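Local coordinates for protein cytosol aminopeptidase (PDB 3IJ3) that probably acts as a manganese-dependent aminopeptidase of the M17 family, removing residues from the N-terminal end of peptides, at residues Asp53-Asp56 with Ala57-Gln61; Arg160-Val163 with Thr164-Thr168; Ala472-His475 with Tyr476-Gln480. All blocks are in the same frame, centred on the assembly; numbering follows the deposited sequence.

Contact 1 (Asp53-Asp56 with Ala57-Gln61); sequences DTQD and ARTQQ
D56 turns its CG between its own backbone N and carbonyl carbon, chi1 66°, and this brings the carboxylate over the first turn of the next helix, beside T59. T59 has its OG1 on the side of its backbone N, chi1 -62°. The hydroxyl and the amide of T59 can therefore both reach one oxygen. The motif is a helix N-cap: D56 stands just before helix 57-66 in the N-terminal domain.

D56 OD1 takes the capping bond from T59 N at 2.9 Å. D56 OD1 takes a second bond, from T59 OG1, at 2.7 Å. The amide comes in nearly along the C-O axis. The hydroxyl comes in on the syn side, lifted out of the carboxylate plane, and the two donors lie on opposite faces of that plane. The side chains of D56 and T59 meet at about a right angle. The first regular helical bond follows, from Q60 N to D56 O at 3.0 Å.

Q60 adds a side-chain bond to the preceding loop. Its chain runs extended past CG, and Q60 NE2 donates to Q55 O at 2.9 Å. The donor sits above the carbonyl plane of Q55, while that oxygen lies close to the amide plane of Q60. The methyl T59 CG2 also rests 3.7 Å from Q55 CB. Q55 and T59 both also touch Q86 of strand 85-91, so the cap is set against the sheet of this domain. R58 packs on R58 of a second subunit.

Two donors on one carboxylate oxygen fix the rotation of the D56 side chain. An acidic group at this helix end would probably also interact favourably with the helix dipole.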
loop_
_atom_site.group_PDB
_atom_site.type_symbol
_atom_site.label_atom_id
_atom_site.label_comp_id
_atom_site.label_asym_id
_atom_site.label_seq_id
_atom_site.Cartn_x
_atom_site.Cartn_y
_atom_site.Cartn_z
ATOM N N ASP A 53 -20.647 -55.558 -20.478
ATOM C CA ASP A 53 -21.239 -56.871 -20.716
ATOM C C ASP A 53 -21.725 -57.062 -22.153
ATOM O O ASP A 53 -21.899 -58.209 -22.584
ATOM C CB ASP A 53 -22.397 -57.121 -19.748
ATOM C CG ASP A 53 -21.932 -57.319 -18.316
ATOM O OD1 ASP A 53 -20.783 -57.771 -18.113
ATOM O OD2 ASP A 53 -22.736 -57.057 -17.390
ATOM N N THR A 54 -21.953 -55.967 -22.882
ATOM C CA THR A 54 -22.407 -56.036 -24.270
ATOM C C THR A 54 -21.248 -56.061 -25.269
ATOM O O THR A 54 -21.471 -56.203 -26.478
ATOM C CB THR A 54 -23.302 -54.821 -24.652
ATOM O OG1 THR A 54 -22.523 -53.604 -24.745
ATOM C CG2 THR A 54 -24.447 -54.648 -23.646
ATOM N N GLN A 55 -20.019 -55.924 -24.771
ATOM C CA GLN A 55 -18.843 -55.858 -25.632
ATOM C C GLN A 55 -18.090 -57.165 -25.704
ATOM O O GLN A 55 -18.299 -58.052 -24.876
ATOM C CB GLN A 55 -17.908 -54.757 -25.111
ATOM C CG GLN A 55 -18.588 -53.406 -25.065
ATOM C CD GLN A 55 -18.967 -52.918 -26.432
ATOM O OE1 GLN A 55 -18.101 -52.688 -27.273
ATOM N NE2 GLN A 55 -20.267 -52.728 -26.662
ATOM N N ASP A 56 -17.201 -57.272 -26.693
ATOM C CA ASP A 56 -16.403 -58.486 -26.851
ATOM C C ASP A 56 -15.307 -58.601 -25.774
ATOM O O ASP A 56 -15.057 -57.661 -25.000
ATOM C CB ASP A 56 -15.835 -58.630 -28.283
ATOM C CG ASP A 56 -14.811 -57.563 -28.650
ATOM O OD1 ASP A 56 -14.293 -56.846 -27.760
ATOM O OD2 ASP A 56 -14.494 -57.461 -29.865
ATOM N N ALA A 57 -14.669 -59.769 -25.736
ATOM C CA ALA A 57 -13.643 -60.073 -24.732
ATOM C C ALA A 57 -12.509 -59.055 -24.672
ATOM O O ALA A 57 -12.185 -58.530 -23.589
ATOM C CB ALA A 57 -13.073 -61.475 -24.990
ATOM N N ARG A 58 -11.916 -58.779 -25.828
ATOM C CA ARG A 58 -10.804 -57.834 -25.941
ATOM C C ARG A 58 -11.182 -56.440 -25.415
ATOM O O ARG A 58 -10.382 -55.800 -24.716
ATOM C CB ARG A 58 -10.327 -57.753 -27.402
ATOM C CG ARG A 58 -9.323 -56.643 -27.685
ATOM C CD ARG A 58 -8.932 -56.554 -29.170
ATOM N NE ARG A 58 -8.114 -57.696 -29.580
ATOM C CZ ARG A 58 -8.489 -58.702 -30.377
ATOM N NH1 ARG A 58 -9.696 -58.731 -30.946
ATOM N NH2 ARG A 58 -7.617 -59.675 -30.648
ATOM N N THR A 59 -12.394 -55.977 -25.733
ATOM C CA THR A 59 -12.872 -54.663 -25.288
ATOM C C THR A 59 -13.037 -54.645 -23.750
ATOM O O THR A 59 -12.608 -53.696 -23.066
ATOM C CB THR A 59 -14.175 -54.298 -26.017
ATOM O OG1 THR A 59 -13.908 -54.221 -27.425
ATOM C CG2 THR A 59 -14.715 -52.964 -25.542
ATOM N N GLN A 60 -13.639 -55.703 -23.207
ATOM C CA GLN A 60 -13.794 -55.806 -21.757
ATOM C C GLN A 60 -12.423 -55.792 -21.064
ATOM O O GLN A 60 -12.241 -55.082 -20.067
ATOM C CB GLN A 60 -14.606 -57.043 -21.351
ATOM C CG GLN A 60 -16.023 -57.070 -21.939
ATOM C CD GLN A 60 -16.919 -58.114 -21.293
ATOM O OE1 GLN A 60 -16.932 -58.248 -20.073
ATOM N NE2 GLN A 60 -17.706 -58.826 -22.106
ATOM N N GLN A 61 -11.458 -56.550 -21.586
ATOM C CA GLN A 61 -10.104 -56.580 -20.983
ATOM C C GLN A 61 -9.423 -55.216 -21.036
ATOM O O GLN A 61 -8.786 -54.767 -20.052
ATOM C CB GLN A 61 -9.197 -57.570 -21.723
ATOM C CG GLN A 61 -9.628 -59.051 -21.647
ATOM C CD GLN A 61 -9.345 -59.700 -20.296
ATOM O OE1 GLN A 61 -8.875 -59.045 -19.339
ATOM N NE2 GLN A 61 -9.627 -61.011 -20.209
#

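Contact 2 (Arg160-Val163 with Thr164-Thr168); sequences RKRV and TDWLT. With SO4 (sulfate ion), chain H.
Helix 157-178 carries this contact, two of its turns joined by i to i+4 pairs. K161 and D165 form a salt bridge: K161 NZ donates to the syn lone pair of D165 OD2 at 2.6 Å. Water 1 joins the same two groups, accepting from K161 NZ and donating to D165 OD1. Outside the helix, K161 NZ also donates to L289 O, and D165 OD2 accepts from Q290 NE2.

In one of its two conformers T164 has OG1 beside its backbone N, chi1 -59°. There T164 OG1 reaches R160 O at 2.7 Å, a bond less certain than the one from the amide. T164 N meets R160 O at 2.9 Å, from the opposite face of the carbonyl plane.

R162 runs alongside W166, with guanidinium and indole planes 25° apart. R162 CD stands 4.2 Å from W166 CD1. Water 2 lies in the indole plane and accepts from W166 NE1 at 2.9 Å; its bond from R162 NH2 is weak. R162 NH2 makes a salt bridge with E478 OE2 of helix 470-481. A sulfate, probably from the crystallisation liquor, has its O4 over one guanidinium face. Q290 NE2 also donates to this sulfate; the approach of R162 NH1 to its O3 is suspiciously short.

D165 thus has both carboxylate oxygens engaged, and its negative charge is probably well balanced by K161. R162 probably accounts for the attraction of the sulfate, beside which K161 lays its aliphatic chain.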
loop_
_atom_site.group_PDB
_atom_site.type_symbol
_atom_site.label_atom_id
_atom_site.label_comp_id
_atom_site.label_asym_id
_atom_site.label_seq_id
_atom_site.Cartn_x
_atom_site.Cartn_y
_atom_site.Cartn_z
ATOM N N ARG A 160 -26.359 -28.324 -38.508
ATOM C CA ARG A 160 -25.208 -27.621 -39.070
ATOM C C ARG A 160 -25.279 -26.106 -39.011
ATOM O O ARG A 160 -24.309 -25.460 -38.575
ATOM C CB ARG A 160 -24.987 -28.100 -40.497
ATOM C CG ARG A 160 -23.672 -27.702 -41.150
ATOM C CD ARG A 160 -23.521 -28.550 -42.430
ATOM N NE ARG A 160 -23.443 -29.996 -42.124
ATOM C CZ ARG A 160 -23.613 -30.983 -43.020
ATOM N NH1 ARG A 160 -23.899 -30.690 -44.289
ATOM N NH2 ARG A 160 -23.527 -32.272 -42.648
ATOM N N LYS A 161 -26.407 -25.531 -39.438
ATOM C CA LYS A 161 -26.552 -24.079 -39.438
ATOM C C LYS A 161 -26.498 -23.502 -38.012
ATOM O O LYS A 161 -25.777 -22.534 -37.739
ATOM C CB LYS A 161 -27.858 -23.639 -40.107
ATOM C CG LYS A 161 -27.956 -22.095 -40.299
ATOM C CD LYS A 161 -29.333 -21.622 -40.696
ATOM C CE LYS A 161 -29.323 -20.170 -41.139
ATOM N NZ LYS A 161 -28.568 -19.258 -40.257
ATOM N N ARG A 162 -27.277 -24.074 -37.105
ATOM C CA ARG A 162 -27.316 -23.543 -35.741
ATOM C C ARG A 162 -25.960 -23.657 -35.053
ATOM O O ARG A 162 -25.513 -22.714 -34.389
ATOM C CB ARG A 162 -28.350 -24.284 -34.929
ATOM C CG ARG A 162 -28.597 -23.699 -33.563
ATOM C CD ARG A 162 -29.388 -22.438 -33.603
ATOM N NE ARG A 162 -30.718 -22.654 -34.185
ATOM C CZ ARG A 162 -31.736 -21.807 -34.060
ATOM N NH1 ARG A 162 -32.903 -22.090 -34.630
ATOM N NH2 ARG A 162 -31.606 -20.692 -33.346
ATOM N N VAL A 163 -25.311 -24.809 -35.168
ATOM C CA VAL A 163 -24.006 -24.981 -34.541
ATOM C C VAL A 163 -22.942 -24.053 -35.177
ATOM O O VAL A 163 -22.145 -23.435 -34.463
ATOM C CB VAL A 163 -23.556 -26.469 -34.554
ATOM C CG1 VAL A 163 -22.089 -26.578 -34.157
ATOM C CG2 VAL A 163 -24.465 -27.300 -33.643
ATOM N N THR A 164 -22.967 -23.940 -36.503
ATOM C CA THR A 164 -22.005 -23.097 -37.208
ATOM C C THR A 164 -22.200 -21.625 -36.858
ATOM O O THR A 164 -21.232 -20.920 -36.571
ATOM C CB THR A 164 -22.085 -23.276 -38.736
ATOM O OG1 THR A 164 -21.835 -24.644 -39.068
ATOM C CG2 THR A 164 -21.042 -22.390 -39.438
ATOM N N ASP A 165 -23.456 -21.188 -36.857
ATOM C CA ASP A 165 -23.822 -19.802 -36.536
ATOM C C ASP A 165 -23.269 -19.467 -35.134
ATOM O O ASP A 165 -22.630 -18.424 -34.940
ATOM C CB ASP A 165 -25.350 -19.569 -36.544
ATOM C CG ASP A 165 -25.959 -19.478 -37.947
ATOM O OD1 ASP A 165 -25.209 -19.463 -38.943
ATOM O OD2 ASP A 165 -27.205 -19.402 -38.043
ATOM N N TRP A 166 -23.513 -20.343 -34.157
ATOM C CA TRP A 166 -23.010 -20.094 -32.812
ATOM C C TRP A 166 -21.491 -20.143 -32.705
ATOM O O TRP A 166 -20.905 -19.295 -32.047
ATOM C CB TRP A 166 -23.632 -21.033 -31.754
ATOM C CG TRP A 166 -24.923 -20.531 -31.224
ATOM C CD1 TRP A 166 -26.149 -21.098 -31.365
ATOM C CD2 TRP A 166 -25.120 -19.322 -30.477
ATOM N NE1 TRP A 166 -27.102 -20.324 -30.746
ATOM C CE2 TRP A 166 -26.491 -19.230 -30.190
ATOM C CE3 TRP A 166 -24.266 -18.318 -30.022
ATOM C CZ2 TRP A 166 -27.029 -18.164 -29.473
ATOM C CZ3 TRP A 166 -24.796 -17.255 -29.316
ATOM C CH2 TRP A 166 -26.165 -17.190 -29.041
ATOM N N LEU A 167 -20.868 -21.137 -33.331
ATOM C CA LEU A 167 -19.428 -21.300 -33.240
ATOM C C LEU A 167 -18.706 -20.110 -33.843
ATOM O O LEU A 167 -17.799 -19.544 -33.221
ATOM C CB LEU A 167 -18.982 -22.577 -33.944
ATOM C CG LEU A 167 -17.463 -22.817 -33.911
ATOM C CD1 LEU A 167 -17.124 -23.930 -32.997
ATOM C CD2 LEU A 167 -16.976 -23.181 -35.306
ATOM N N THR A 168 -19.122 -19.706 -35.051
ATOM C CA THR A 168 -18.491 -18.587 -35.720
ATOM C C THR A 168 -18.692 -17.284 -34.953
ATOM O O THR A 168 -17.792 -16.453 -34.885
ATOM C CB THR A 168 -18.932 -18.443 -37.182
ATOM O OG1 THR A 168 -20.348 -18.197 -37.263
ATOM C CG2 THR A 168 -18.525 -19.716 -37.987
HETATM S S SO4 H . -31.669 -23.047 -37.908
HETATM O O1 SO4 H . -31.374 -24.374 -38.454
HETATM O O2 SO4 H . -32.219 -22.196 -38.963
HETATM O O3 SO4 H . -32.664 -23.165 -36.850
HETATM O O4 SO4 H . -30.451 -22.449 -37.382
HETATM O O HOH W 1 -26.143 -19.224 -41.448
HETATM O O HOH W 2 -29.914 -20.991 -30.568
#

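Contact 3 (Ala472-His475 with Tyr476-Gln480); sequences AVFH and YLEQQ
F474 meets E478, and H475 meets Q479, one turn apart on the C-terminal helix 470-481. The backbone follows the alpha-helical i to i+4 pattern. Y476 N donates to A472 O, L477 N to V473 O and E478 N to F474 O. Q479 N donates to H475 O at 3.0 Å. All four bonds are close to straight. L477 N lies in the carbonyl plane of V473, and the other three donors are tilted from theirs. A472 N donates to the side chain of D395, at OD2.

E478 CD approaches F474 CE2 obliquely, at 3.3 Å. The ring and carboxylate planes are 32° apart. The carboxylate oxygens also come near the ring, but the charge is met by another partner: E478 OE2 is satisfied by R162. A long, weak ion pair with R482 adds to it.

Q479 covers a face of the H475 ring. It has CG anti to its carbonyl carbon, chi1 -68°, and this sets CG over the imidazole. The result is a CH-pi contact, with Q479 CG 4.0 Å from the H475 ring centroid. The bend at chi2 then turns the amide, whose plane is only 14° from the ring plane. Q479 OE1 accepts from water 3 at 3.0 Å, and the same water gives a weak bond to H475 O. That carbonyl thus has a helical amide and a weak water as donors.

V473 and L477 form an apolar strip that packs on helix 275-289 and strand 353-359. H475 and Y476 touch helix 380-393, also in the catalytic domain. Within the strip, V473 CG1 sits 4.2 Å from L477 CD1.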
loop_
_atom_site.group_PDB
_atom_site.type_symbol
_atom_site.label_atom_id
_atom_site.label_comp_id
_atom_site.label_asym_id
_atom_site.label_seq_id
_atom_site.Cartn_x
_atom_site.Cartn_y
_atom_site.Cartn_z
ATOM N N ALA A 472 -28.521 -17.291 -23.560
ATOM C CA ALA A 472 -29.732 -17.013 -22.767
ATOM C C ALA A 472 -30.493 -15.874 -23.419
ATOM O O ALA A 472 -31.699 -15.971 -23.646
ATOM C CB ALA A 472 -29.373 -16.619 -21.306
ATOM N N VAL A 473 -29.796 -14.775 -23.693
ATOM C CA VAL A 473 -30.461 -13.610 -24.308
ATOM C C VAL A 473 -31.073 -13.978 -25.658
ATOM O O VAL A 473 -32.216 -13.613 -25.933
ATOM C CB VAL A 473 -29.540 -12.399 -24.464
ATOM C CG1 VAL A 473 -30.277 -11.241 -25.201
ATOM C CG2 VAL A 473 -29.009 -11.941 -23.088
ATOM N N PHE A 474 -30.331 -14.706 -26.497
ATOM C CA PHE A 474 -30.867 -15.087 -27.797
ATOM C C PHE A 474 -32.102 -15.971 -27.681
ATOM O O PHE A 474 -33.070 -15.824 -28.452
ATOM C CB PHE A 474 -29.812 -15.726 -28.719
ATOM C CG PHE A 474 -30.307 -15.901 -30.114
ATOM C CD1 PHE A 474 -30.459 -14.805 -30.947
ATOM C CD2 PHE A 474 -30.655 -17.152 -30.598
ATOM C CE1 PHE A 474 -30.976 -14.936 -32.231
ATOM C CE2 PHE A 474 -31.151 -17.291 -31.894
ATOM C CZ PHE A 474 -31.297 -16.161 -32.712
ATOM N N HIS A 475 -32.074 -16.931 -26.755
ATOM C CA HIS A 475 -33.232 -17.787 -26.512
ATOM C C HIS A 475 -34.458 -16.912 -26.178
ATOM O O HIS A 475 -35.559 -17.111 -26.720
ATOM C CB HIS A 475 -32.939 -18.776 -25.377
ATOM C CG HIS A 475 -34.120 -19.583 -24.959
ATOM N ND1 HIS A 475 -34.392 -20.827 -25.486
ATOM C CD2 HIS A 475 -35.106 -19.323 -24.072
ATOM C CE1 HIS A 475 -35.508 -21.292 -24.947
ATOM N NE2 HIS A 475 -35.964 -20.394 -24.092
ATOM N N TYR A 476 -34.271 -15.963 -25.269
ATOM C CA TYR A 476 -35.325 -15.030 -24.898
ATOM C C TYR A 476 -35.886 -14.301 -26.144
ATOM O O TYR A 476 -37.102 -14.235 -26.348
ATOM C CB TYR A 476 -34.817 -14.006 -23.840
ATOM C CG TYR A 476 -35.778 -12.864 -23.715
ATOM C CD1 TYR A 476 -36.999 -13.044 -23.101
ATOM C CD2 TYR A 476 -35.531 -11.656 -24.326
ATOM C CE1 TYR A 476 -37.918 -12.027 -23.039
ATOM C CE2 TYR A 476 -36.445 -10.621 -24.262
ATOM C CZ TYR A 476 -37.640 -10.817 -23.617
ATOM O OH TYR A 476 -38.583 -9.823 -23.568
ATOM N N LEU A 477 -34.995 -13.771 -26.986
ATOM C CA LEU A 477 -35.419 -13.059 -28.182
ATOM C C LEU A 477 -36.211 -13.939 -29.149
ATOM O O LEU A 477 -37.203 -13.500 -29.721
ATOM C CB LEU A 477 -34.224 -12.423 -28.899
ATOM C CG LEU A 477 -33.482 -11.350 -28.100
ATOM C CD1 LEU A 477 -32.243 -10.865 -28.886
ATOM C CD2 LEU A 477 -34.406 -10.165 -27.772
ATOM N N GLU A 478 -35.786 -15.179 -29.316
ATOM C CA GLU A 478 -36.517 -16.095 -30.183
ATOM C C GLU A 478 -37.905 -16.391 -29.635
ATOM O O GLU A 478 -38.874 -16.446 -30.392
ATOM C CB GLU A 478 -35.754 -17.401 -30.396
ATOM C CG GLU A 478 -34.588 -17.284 -31.349
ATOM C CD GLU A 478 -34.155 -18.651 -31.880
ATOM O OE1 GLU A 478 -33.898 -19.556 -31.051
ATOM O OE2 GLU A 478 -34.082 -18.802 -33.130
ATOM N N GLN A 479 -37.994 -16.593 -28.331
ATOM C CA GLN A 479 -39.282 -16.850 -27.688
ATOM C C GLN A 479 -40.215 -15.643 -27.787
ATOM O O GLN A 479 -41.414 -15.802 -28.021
ATOM C CB GLN A 479 -39.085 -17.212 -26.213
ATOM C CG GLN A 479 -38.403 -18.564 -25.992
ATOM C CD GLN A 479 -39.230 -19.735 -26.494
ATOM O OE1 GLN A 479 -38.772 -20.538 -27.327
ATOM N NE2 GLN A 479 -40.460 -19.816 -26.038
ATOM N N GLN A 480 -39.650 -14.453 -27.625
ATOM C CA GLN A 480 -40.411 -13.197 -27.601
ATOM C C GLN A 480 -40.871 -12.675 -28.965
ATOM O O GLN A 480 -42.002 -12.181 -29.087
ATOM C CB GLN A 480 -39.564 -12.118 -26.903
ATOM C CG GLN A 480 -40.257 -10.778 -26.643
ATOM C CD GLN A 480 -41.305 -10.832 -25.561
ATOM O OE1 GLN A 480 -41.476 -11.847 -24.897
ATOM N NE2 GLN A 480 -41.993 -9.712 -25.350
HETATM O O HOH W 3 -35.938 -20.233 -28.138
#

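Along the chain the three contacts follow in series, with no nesting or crossing. Each joins adjoining segments, so none closes a long loop. Contact 1 comes first, where the loop after helix 48-52 enters helix 57-66 in the N-terminal domain. Contact 2 lies within helix 157-178, which follows strand 151-154. Contact 3 lies in the C-terminal helix 470-481. Contact 1 stands apart, its nearest atoms about 26 Å from contact 2 and about 35 Å from contact 3. Contacts 2 and 3 touch. W166 packs on F474, and the R162 guanidinium reaches the same ring, tying helix 157-178 to the chain's last helix.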